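Local coordinates for uncharacterized protein TP-0789 domain-containing protein (Desulfovibrio piger ATCC 29098, PDB 4Z48) that is of unknown function but belongs to the LolA-like family, and so may bind lipid or another hydrophobic ligand as the lipoprotein carrier LolA does, at residues K48-H53 with V232-A237. Residues are numbered along the deposited sequence; the frame is centred on the assembly and turned at random.
Sequences KTYSKH and VGLSDA
Leu234 is the buried residue where the loop following strand 219-230 crosses strand 41-54. With CG anti to its carbonyl carbon (chi1 -70°), it turns its methyls toward the strand, from one face of which Tyr50 and Lys52 both extend. CD1 packs against the strand backbone, 3.5 Å from Ser51 O, and lies 3.9 Å from Tyr50 CB. CD2 meets the tyrosine ring at its edge, 4.0 Å from CD2 of Tyr50.

Looser and more polar is the flank at Lys52, next to exposed Ser235 and Asp236. The lysine chain, CG anti to the backbone N (chi1 -171°), is fully extended, and its ammonium is shared between two acceptors. NZ donates to Leu234 O at 2.9 Å, almost along the C=O axis (162°), and forms a salt bridge with Asp236 OD1, reached from above the carboxylate plane. One charge thus ties loop to strand.

Asp27, at the start of strand 27-38, accepts from the backbone N of Val232, Gly233 and Leu234. Farther along the chain, Tyr238 stacks on Tyr50, so this C-terminal loop lies on one face of the antiparallel strands 27-38, 41-54 and 60-69 of a probably LolA-like fold.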
loop_
_atom_site.group_PDB
_atom_site.type_symbol
_atom_site.label_atom_id
_atom_site.label_comp_id
_atom_site.label_asym_id
_atom_site.label_seq_id
_atom_site.Cartn_x
_atom_site.Cartn_y
_atom_site.Cartn_z
ATOM N N LYS A 48 8.066 10.424 6.389
ATOM C CA LYS A 48 8.534 10.651 5.024
ATOM C C LYS A 48 8.747 9.279 4.392
ATOM O O LYS A 48 9.184 8.343 5.075
ATOM C CB LYS A 48 9.820 11.497 4.967
ATOM C CG LYS A 48 9.645 12.961 5.370
ATOM C CD LYS A 48 10.989 13.636 5.588
ATOM C CE LYS A 48 10.810 15.118 5.841
ATOM N NZ LYS A 48 10.309 15.406 7.211
ATOM N N THR A 49 8.388 9.133 3.109
ATOM C CA THR A 49 8.573 7.896 2.372
ATOM C C THR A 49 9.519 8.136 1.199
ATOM O O THR A 49 9.277 9.015 0.388
ATOM C CB THR A 49 7.210 7.275 1.899
ATOM O OG1 THR A 49 6.355 7.060 3.030
ATOM C CG2 THR A 49 7.398 5.929 1.195
ATOM N N TYR A 50 10.536 7.292 1.068
ATOM C CA TYR A 50 11.470 7.304 -0.076
ATOM C C TYR A 50 11.269 6.003 -0.849
ATOM O O TYR A 50 11.155 4.960 -0.218
ATOM C CB TYR A 50 12.930 7.415 0.418
ATOM C CG TYR A 50 13.198 8.605 1.306
ATOM C CD1 TYR A 50 12.962 8.544 2.680
ATOM C CD2 TYR A 50 13.713 9.787 0.783
ATOM C CE1 TYR A 50 13.183 9.648 3.499
ATOM C CE2 TYR A 50 13.998 10.878 1.605
ATOM C CZ TYR A 50 13.733 10.803 2.963
ATOM O OH TYR A 50 13.994 11.886 3.776
ATOM N N SER A 51 11.159 6.046 -2.192
ATOM C CA SER A 51 10.985 4.804 -2.959
ATOM C C SER A 51 11.807 4.865 -4.206
ATOM O O SER A 51 12.021 5.957 -4.723
ATOM C CB SER A 51 9.519 4.550 -3.318
ATOM O OG SER A 51 8.654 4.847 -2.237
ATOM N N LYS A 52 12.286 3.714 -4.683
ATOM C CA LYS A 52 13.076 3.638 -5.888
ATOM C C LYS A 52 12.958 2.246 -6.485
ATOM O O LYS A 52 12.963 1.260 -5.744
ATOM C CB LYS A 52 14.546 4.009 -5.600
ATOM C CG LYS A 52 15.410 4.156 -6.851
ATOM C CD LYS A 52 16.838 4.510 -6.501
ATOM C CE LYS A 52 17.663 4.597 -7.750
ATOM N NZ LYS A 52 19.033 5.089 -7.461
ATOM N N HIS A 53 12.816 2.177 -7.825
ATOM C CA HIS A 53 12.729 0.923 -8.567
ATOM C C HIS A 53 14.095 0.294 -8.673
ATOM O O HIS A 53 15.118 0.999 -8.673
ATOM C CB HIS A 53 12.084 1.137 -9.952
ATOM C CG HIS A 53 10.602 1.283 -9.848
ATOM N ND1 HIS A 53 10.022 2.468 -9.453
ATOM C CD2 HIS A 53 9.636 0.338 -9.930
ATOM C CE1 HIS A 53 8.719 2.237 -9.396
ATOM N NE2 HIS A 53 8.442 0.964 -9.643
ATOM N N VAL A 232 13.285 12.315 -8.389
ATOM C CA VAL A 232 14.084 13.334 -7.696
ATOM C C VAL A 232 15.584 12.981 -7.705
ATOM O O VAL A 232 16.409 13.816 -7.325
ATOM C CB VAL A 232 13.563 13.599 -6.252
ATOM C CG1 VAL A 232 12.161 14.176 -6.290
ATOM C CG2 VAL A 232 13.579 12.339 -5.400
ATOM N N GLY A 233 15.910 11.761 -8.133
ATOM C CA GLY A 233 17.282 11.269 -8.191
ATOM C C GLY A 233 17.795 10.760 -6.856
ATOM O O GLY A 233 18.892 11.133 -6.432
ATOM N N LEU A 234 17.011 9.887 -6.193
ATOM C CA LEU A 234 17.365 9.291 -4.902
ATOM C C LEU A 234 18.541 8.334 -5.033
ATOM O O LEU A 234 18.560 7.502 -5.945
ATOM C CB LEU A 234 16.171 8.538 -4.290
ATOM C CG LEU A 234 14.982 9.353 -3.774
ATOM C CD1 LEU A 234 13.902 8.434 -3.191
ATOM C CD2 LEU A 234 15.398 10.397 -2.743
ATOM N N SER A 235 19.524 8.440 -4.114
ATOM C CA SER A 235 20.663 7.515 -4.122
ATOM C C SER A 235 20.219 6.142 -3.577
ATOM O O SER A 235 19.229 6.069 -2.839
ATOM C CB SER A 235 21.832 8.073 -3.312
ATOM O OG SER A 235 21.599 8.054 -1.914
ATOM N N ASP A 236 20.955 5.068 -3.934
ATOM C CA ASP A 236 20.696 3.694 -3.488
ATOM C C ASP A 236 20.940 3.517 -1.976
ATOM O O ASP A 236 20.495 2.519 -1.407
ATOM C CB ASP A 236 21.580 2.697 -4.268
ATOM C CG ASP A 236 21.294 2.580 -5.758
ATOM O OD1 ASP A 236 20.112 2.700 -6.151
ATOM O OD2 ASP A 236 22.240 2.300 -6.521
ATOM N N ALA A 237 21.647 4.481 -1.343
ATOM C CA ALA A 237 22.020 4.519 0.074
ATOM C C ALA A 237 20.810 4.498 1.018
ATOM O O ALA A 237 20.895 3.930 2.118
ATOM C CB ALA A 237 22.859 5.760 0.352
#